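Local coordinates for core protein VP7 (Bluetongue virus, PDB 1BVP) that forms trimers that assemble on an inner VP3 scaffold as part of the viral inner capsid, a structural coat protein also credited with host cell surface receptor binding, at residues D2-R7 against A89-L94; A110-E115 against D305-L310. All coordinates share one frame; numbering follows the deposited sequence.

Interaction 1 of 2, residues D2-R7 against A89-L94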
ATOM      1  N   ASP A   2      10.489  -7.452  24.888  1.00 33.77           N
ATOM      2  CA  ASP A   2       9.368  -7.203  24.028  1.00 28.21           C
ATOM      3  C   ASP A   2       8.300  -6.547  24.910  1.00 24.39           C
ATOM      4  O   ASP A   2       7.617  -5.603  24.497  1.00 20.27           O
ATOM      5  CB  ASP A   2       8.889  -8.501  23.406  1.00 36.32           C
ATOM      6  CG  ASP A   2       9.499  -8.756  22.003  1.00 40.85           C
ATOM      7  OD1 ASP A   2      10.264  -7.905  21.470  1.00 38.13           O
ATOM      8  OD2 ASP A   2       9.185  -9.821  21.426  1.00 43.13           O
ATOM      9  N   THR A   3       8.229  -6.996  26.164  1.00 24.79           N
ATOM     10  CA  THR A   3       7.297  -6.454  27.166  1.00 21.59           C
ATOM     11  C   THR A   3       7.632  -5.001  27.458  1.00 15.56           C
ATOM     12  O   THR A   3       6.738  -4.166  27.632  1.00 16.79           O
ATOM     13  CB  THR A   3       7.375  -7.248  28.455  1.00 26.05           C
ATOM     14  OG1 THR A   3       8.715  -7.727  28.599  1.00 39.76           O
ATOM     15  CG2 THR A   3       6.438  -8.446  28.399  1.00 26.56           C
ATOM     16  N   ILE A   4       8.920  -4.693  27.516  1.00  9.48           N
ATOM     17  CA  ILE A   4       9.336  -3.314  27.730  1.00  8.88           C
ATOM     18  C   ILE A   4       8.750  -2.433  26.620  1.00 10.38           C
ATOM     19  O   ILE A   4       8.129  -1.397  26.894  1.00 11.28           O
ATOM     20  CB  ILE A   4      10.867  -3.217  27.730  1.00 10.30           C
ATOM     21  CG1 ILE A   4      11.387  -4.102  28.857  1.00 14.06           C
ATOM     22  CG2 ILE A   4      11.350  -1.762  27.837  1.00  5.07           C
ATOM     23  CD1 ILE A   4      12.721  -3.709  29.312  1.00 18.54           C
ATOM     24  N   ALA A   5       8.881  -2.874  25.374  1.00 12.90           N
ATOM     25  CA  ALA A   5       8.365  -2.076  24.268  1.00 11.87           C
ATOM     26  C   ALA A   5       6.842  -1.973  24.326  1.00 13.37           C
ATOM     27  O   ALA A   5       6.285  -0.875  24.135  1.00 17.41           O
ATOM     28  CB  ALA A   5       8.825  -2.633  22.955  1.00 13.23           C
ATOM     29  N   ALA A   6       6.180  -3.097  24.617  1.00  9.65           N
ATOM     30  CA  ALA A   6       4.716  -3.148  24.751  1.00  5.33           C
ATOM     31  C   ALA A   6       4.228  -2.137  25.834  1.00 11.03           C
ATOM     32  O   ALA A   6       3.214  -1.418  25.642  1.00  9.56           O
ATOM     33  CB  ALA A   6       4.280  -4.569  25.068  1.00  3.08           C
ATOM     34  N   ARG A   7       4.995  -2.010  26.927  1.00  7.60           N
ATOM     35  CA  ARG A   7       4.654  -1.037  27.970  1.00  8.15           C
ATOM     36  C   ARG A   7       4.821   0.404  27.535  1.00  7.84           C
ATOM     37  O   ARG A   7       3.905   1.229  27.749  1.00  9.68           O
ATOM     38  CB  ARG A   7       5.427  -1.285  29.250  1.00  7.73           C
ATOM     39  CG  ARG A   7       4.967  -2.554  29.903  1.00  9.27           C
ATOM     40  CD  ARG A   7       5.757  -2.849  31.143  1.00  7.57           C
ATOM     41  NE  ARG A   7       5.364  -4.147  31.679  1.00 11.46           N
ATOM     42  CZ  ARG A   7       6.205  -5.160  31.856  1.00 16.88           C
ATOM     43  NH1 ARG A   7       7.479  -5.013  31.547  1.00 18.25           N
ATOM     44  NH2 ARG A   7       5.769  -6.330  32.301  1.00 18.85           N
ATOM     45  N   ALA A  89      17.231   5.639  34.231  1.00 27.50           N
ATOM     46  CA  ALA A  89      16.495   4.754  35.139  1.00 25.98           C
ATOM     47  C   ALA A  89      15.139   4.300  34.573  1.00 26.61           C
ATOM     48  O   ALA A  89      14.523   3.372  35.120  1.00 30.15           O
ATOM     49  CB  ALA A  89      16.269   5.446  36.461  1.00 27.68           C
ATOM     50  N   THR A  90      14.669   4.961  33.506  1.00 19.25           N
ATOM     51  CA  THR A  90      13.386   4.639  32.890  1.00 10.04           C
ATOM     52  C   THR A  90      13.283   3.171  32.495  1.00 15.98           C
ATOM     53  O   THR A  90      12.213   2.561  32.583  1.00 18.95           O
ATOM     54  CB  THR A  90      13.115   5.542  31.717  1.00  6.91           C
ATOM     55  OG1 THR A  90      13.203   6.916  32.132  1.00  6.35           O
ATOM     56  CG2 THR A  90      11.747   5.301  31.175  1.00  7.10           C
ATOM     57  N   ILE A  91      14.416   2.564  32.167  1.00 19.33           N
ATOM     58  CA  ILE A  91      14.418   1.154  31.796  1.00 21.00           C
ATOM     59  C   ILE A  91      13.879   0.306  32.958  1.00 18.89           C
ATOM     60  O   ILE A  91      13.184  -0.680  32.742  1.00 21.05           O
ATOM     61  CB  ILE A  91      15.844   0.685  31.334  1.00 23.68           C
ATOM     62  CG1 ILE A  91      15.789  -0.765  30.879  1.00 25.88           C
ATOM     63  CG2 ILE A  91      16.877   0.827  32.438  1.00 23.01           C
ATOM     64  CD1 ILE A  91      14.989  -0.949  29.615  1.00 31.86           C
ATOM     65  N   GLY A  92      14.186   0.725  34.190  1.00 20.29           N
ATOM     66  CA  GLY A  92      13.721   0.031  35.383  1.00 15.30           C
ATOM     67  C   GLY A  92      12.219   0.209  35.522  1.00 17.04           C
ATOM     68  O   GLY A  92      11.506  -0.686  35.946  1.00 20.86           O
ATOM     69  N   VAL A  93      11.732   1.386  35.184  1.00 12.75           N
ATOM     70  CA  VAL A  93      10.310   1.621  35.226  1.00 13.07           C
ATOM     71  C   VAL A  93       9.606   0.655  34.266  1.00 18.01           C
ATOM     72  O   VAL A  93       8.679  -0.056  34.634  1.00 21.85           O
ATOM     73  CB  VAL A  93      10.004   3.029  34.751  1.00 10.66           C
ATOM     74  CG1 VAL A  93       8.513   3.214  34.655  1.00  6.79           C
ATOM     75  CG2 VAL A  93      10.691   4.063  35.673  1.00  3.59           C
ATOM     76  N   LEU A  94      10.062   0.629  33.022  1.00 21.30           N
ATOM     77  CA  LEU A  94       9.464  -0.223  32.002  1.00 17.45           C
ATOM     78  C   LEU A  94       9.591  -1.734  32.234  1.00 21.91           C
ATOM     79  O   LEU A  94       8.849  -2.523  31.631  1.00 21.81           O
ATOM     80  CB  LEU A  94      10.048   0.131  30.653  1.00 17.24           C
ATOM     81  CG  LEU A  94       9.347   1.047  29.669  1.00 16.08           C
ATOM     82  CD1 LEU A  94       8.222   1.816  30.273  1.00 16.40           C
ATOM     83  CD2 LEU A  94      10.394   1.946  29.099  1.00 14.32           C
TER

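Interaction 2 of 2, residues A110-E115 against D305-L310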
ATOM      1  N   ALA A 110       4.453  -8.373  18.898  1.00 10.96           N
ATOM      2  CA  ALA A 110       4.622  -9.764  18.464  1.00 11.12           C
ATOM      3  C   ALA A 110       4.842  -9.781  16.952  1.00 14.83           C
ATOM      4  O   ALA A 110       5.610 -10.598  16.416  1.00 18.11           O
ATOM      5  CB  ALA A 110       3.406 -10.579  18.822  1.00  8.99           C
ATOM      6  N   ARG A 111       4.120  -8.908  16.263  1.00  9.24           N
ATOM      7  CA  ARG A 111       4.295  -8.808  14.847  1.00  6.36           C
ATOM      8  C   ARG A 111       5.712  -8.343  14.505  1.00  7.35           C
ATOM      9  O   ARG A 111       6.397  -8.973  13.697  1.00  9.15           O
ATOM     10  CB  ARG A 111       3.320  -7.831  14.235  1.00  6.88           C
ATOM     11  CG  ARG A 111       3.396  -7.988  12.762  1.00  4.54           C
ATOM     12  CD  ARG A 111       2.815  -9.362  12.383  1.00  4.58           C
ATOM     13  NE  ARG A 111       1.810  -9.044  11.402  1.00  9.19           N
ATOM     14  CZ  ARG A 111       0.534  -9.351  11.470  1.00 11.43           C
ATOM     15  NH1 ARG A 111       0.058 -10.051  12.472  1.00 11.64           N
ATOM     16  NH2 ARG A 111      -0.294  -8.799  10.604  1.00 13.75           N
ATOM     17  N   VAL A 112       6.136  -7.222  15.076  1.00  4.10           N
ATOM     18  CA  VAL A 112       7.468  -6.734  14.789  1.00  8.27           C
ATOM     19  C   VAL A 112       8.484  -7.842  15.030  1.00 17.12           C
ATOM     20  O   VAL A 112       9.334  -8.136  14.194  1.00 25.10           O
ATOM     21  CB  VAL A 112       7.831  -5.532  15.651  1.00  9.87           C
ATOM     22  CG1 VAL A 112       9.270  -5.138  15.414  1.00 10.54           C
ATOM     23  CG2 VAL A 112       6.925  -4.360  15.307  1.00  9.18           C
ATOM     24  N   THR A 113       8.359  -8.527  16.143  1.00 18.40           N
ATOM     25  CA  THR A 113       9.324  -9.566  16.408  1.00 16.33           C
ATOM     26  C   THR A 113       9.207 -10.760  15.467  1.00 17.13           C
ATOM     27  O   THR A 113      10.192 -11.216  14.897  1.00 19.43           O
ATOM     28  CB  THR A 113       9.272  -9.943  17.878  1.00 11.76           C
ATOM     29  OG1 THR A 113       9.883  -8.884  18.617  1.00 18.54           O
ATOM     30  CG2 THR A 113       9.996 -11.244  18.163  1.00  8.35           C
ATOM     31  N   GLY A 114       7.993 -11.218  15.254  1.00 15.48           N
ATOM     32  CA  GLY A 114       7.805 -12.362  14.402  1.00 10.26           C
ATOM     33  C   GLY A 114       8.270 -12.188  12.975  1.00 14.51           C
ATOM     34  O   GLY A 114       9.025 -13.032  12.495  1.00 18.35           O
ATOM     35  N   GLU A 115       7.879 -11.105  12.297  1.00 12.96           N
ATOM     36  CA  GLU A 115       8.282 -10.971  10.903  1.00 12.43           C
ATOM     37  C   GLU A 115       9.750 -10.657  10.702  1.00 12.73           C
ATOM     38  O   GLU A 115      10.399 -11.195   9.832  1.00 28.63           O
ATOM     39  CB  GLU A 115       7.360 -10.027  10.095  1.00  9.72           C
ATOM     40  CG  GLU A 115       7.314  -8.566  10.502  1.00  9.50           C
ATOM     41  CD  GLU A 115       8.322  -7.667   9.808  1.00 12.87           C
ATOM     42  OE1 GLU A 115       9.159  -8.144   9.037  1.00 18.51           O
ATOM     43  OE2 GLU A 115       8.283  -6.450  10.023  1.00 16.46           O
ATOM     44  N   ASP A 305      15.272  -3.612  15.337  1.00 15.02           N
ATOM     45  CA  ASP A 305      15.534  -2.289  15.885  1.00 14.52           C
ATOM     46  C   ASP A 305      14.995  -1.125  15.073  1.00 19.50           C
ATOM     47  O   ASP A 305      14.294  -0.241  15.612  1.00 23.37           O
ATOM     48  CB  ASP A 305      17.019  -2.093  16.170  1.00 23.09           C
ATOM     49  CG  ASP A 305      17.542  -2.996  17.305  1.00 35.25           C
ATOM     50  OD1 ASP A 305      16.757  -3.633  18.076  1.00 29.06           O
ATOM     51  OD2 ASP A 305      18.791  -3.060  17.413  1.00 47.25           O
ATOM     52  N   SER A 306      15.273  -1.131  13.776  1.00 18.14           N
ATOM     53  CA  SER A 306      14.809  -0.050  12.914  1.00 15.54           C
ATOM     54  C   SER A 306      13.305   0.010  12.889  1.00 15.04           C
ATOM     55  O   SER A 306      12.723   1.091  13.060  1.00 15.47           O
ATOM     56  CB  SER A 306      15.331  -0.262  11.515  1.00 16.01           C
ATOM     57  OG  SER A 306      16.727  -0.405  11.613  1.00 26.30           O
ATOM     58  N   ILE A 307      12.671  -1.144  12.685  1.00  8.89           N
ATOM     59  CA  ILE A 307      11.220  -1.169  12.630  1.00  8.83           C
ATOM     60  C   ILE A 307      10.611  -0.651  13.936  1.00 12.66           C
ATOM     61  O   ILE A 307       9.727   0.208  13.922  1.00 19.10           O
ATOM     62  CB  ILE A 307      10.714  -2.563  12.353  1.00  8.44           C
ATOM     63  CG1 ILE A 307      11.332  -3.089  11.057  1.00 11.10           C
ATOM     64  CG2 ILE A 307       9.215  -2.526  12.259  1.00  2.00           C
ATOM     65  CD1 ILE A 307      10.914  -2.292   9.814  1.00 12.55           C
ATOM     66  N   LEU A 308      11.124  -1.144  15.059  1.00 11.18           N
ATOM     67  CA  LEU A 308      10.646  -0.749  16.371  1.00 12.47           C
ATOM     68  C   LEU A 308      10.777   0.746  16.574  1.00 14.75           C
ATOM     69  O   LEU A 308       9.821   1.429  16.999  1.00 20.51           O
ATOM     70  CB  LEU A 308      11.475  -1.429  17.431  1.00 18.24           C
ATOM     71  CG  LEU A 308      10.772  -2.137  18.577  1.00 19.74           C
ATOM     72  CD1 LEU A 308      11.589  -1.841  19.799  1.00 19.07           C
ATOM     73  CD2 LEU A 308       9.360  -1.655  18.762  1.00 18.98           C
ATOM     74  N   THR A 309      11.976   1.248  16.313  1.00  3.14           N
ATOM     75  CA  THR A 309      12.247   2.670  16.453  1.00  5.74           C
ATOM     76  C   THR A 309      11.271   3.521  15.627  1.00  8.39           C
ATOM     77  O   THR A 309      10.812   4.569  16.080  1.00 16.89           O
ATOM     78  CB  THR A 309      13.695   2.975  16.043  1.00  7.54           C
ATOM     79  OG1 THR A 309      14.609   2.202  16.848  1.00 10.34           O
ATOM     80  CG2 THR A 309      13.995   4.429  16.206  1.00  4.81           C
ATOM     81  N   LEU A 310      10.947   3.074  14.419  1.00  7.78           N
ATOM     82  CA  LEU A 310      10.016   3.809  13.581  1.00  6.98           C
ATOM     83  C   LEU A 310       8.652   3.794  14.225  1.00  8.93           C
ATOM     84  O   LEU A 310       8.033   4.857  14.346  1.00 12.77           O
ATOM     85  CB  LEU A 310       9.945   3.236  12.150  1.00  8.13           C
ATOM     86  CG  LEU A 310      11.239   3.486  11.362  1.00 11.68           C
ATOM     87  CD1 LEU A 310      11.250   2.635  10.138  1.00 12.84           C
ATOM     88  CD2 LEU A 310      11.400   4.954  11.030  1.00  2.00           C
TER

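Interaction 1 of 2, residues D2-R7 against A89-L94
The flat guanidinium of Arg-7 presents one edge to the last carbonyl of the short helix 90-94: NH1 donates to Leu-94 O over 2.8 Å, with an N-H...O angle of 143°. The oxygen sits near the guanidinium plane but 22° out of it, while the donor lies in the plane of the Leu-94 carbonyl group. A second nitrogen, Arg-7 NE, donates to Ile-99 O, so two backbone oxygens fix the rotation of the group. The Arg-7 chain reaches this point extended from CG to NE, and CD comes alongside the same Leu-94 oxygen. Because a helix carries its negative end at the C-terminus, the positive charge is probably well placed electrostatically here; Gly-92 O and Val-93 O, from the same last turn, are met by Thr-96 OG1.

The rest of the contact is aliphatic. Ile-4 uses both branches: its CG2, anti to the backbone N, meets Leu-94 CB at 3.6 Å, and its CD1 meets Ile-91 CD1, also at 3.6 Å. Leu-94 runs across Ile-4 at about a right angle, its CG also approaching Ile-4 O. Ile-91 is the exposed member; with CG1 anti to its own N, it brings the CD1 end nearer to Ile-4 than its CB would suggest.

The two helix segments cross nearly perpendicularly, at 94°, with their axes 9.9 Å apart at closest approach. Helix 90-94 is backed by helix 55-73, where Leu-94 and Thr-90 touch Met-68, and by helix 27-44, where Val-93 touches Leu-43. Helix 2-15 also rests on Ile-109 of helix 103-116, and Ile-23 of a second subunit packs on Arg-7, so the Arg-7 side of the contact borders the trimer interface.

Interaction 2 of 2, residues A110-E115 against D305-L310
Val-112 and Ile-307 join two helices of the helical domain of VP7, the part of the fold built from chain on both sides of the beta-rich central region; this is a light helix-helix packing contact that buries 141 Å² in all.

The apolar part is small. Val-112 CG1 meets Ile-307 CG2 at 4.1 Å, the two side chains sliding past each other in opposite directions. Both touching methyls stand anti to their own backbone N (Val-112 chi1 175°), an arrangement that carries each across the gap between the helices. Val-112 CG1 also comes to 4.4 Å from Leu-308 N, so the same methyl also nears the backbone at the next residue. Leu-308 contributes a small part of the buried surface and continues on to Ile-109, about one turn earlier than Val-112 on helix 103-116. Tyr-260 touches Val-112, and Leu-263 of helix 263-271 touches Ile-307.

No hydrogen bond passes between the segments; Thr-113 OG1 instead pairs with Asp-2 of helix 2-15. Arg-111 forms salt bridges from NH1 to Asp-318 and from NH2 to Glu-266, both of a second subunit, so helix 103-116 meets helix 304-323 of its own chain and that of its neighbour.

Within helix 304-323, Asp-305 O accepts twice from one residue: Thr-309 N gives the usual helical bond, and Thr-309 OG1 donates over 2.8 Å from a position 41° above the carbonyl plane.

How the interactions relate
Both contacts belong to the helical domain, with centres about 16 Å apart. Along the chain they come in series: interaction 1 is completed by residue 94, and helix 103-116, the next helix after 90-94, opens interaction 2, whose second half arrives only after the beta strands. Helix 304-323, among the helices that follow the strands, packs the later chain against the first part. The two sites touch directly. The carboxylate of Asp-2 probably hydrogen-bonds Thr-113 and forms a salt bridge to Arg-304, and Ala-5 CB packs on Leu-308 CD1 at 4.3 Å. Helices 2-15 and 103-116 serve both packing within the chain and contact with a second subunit.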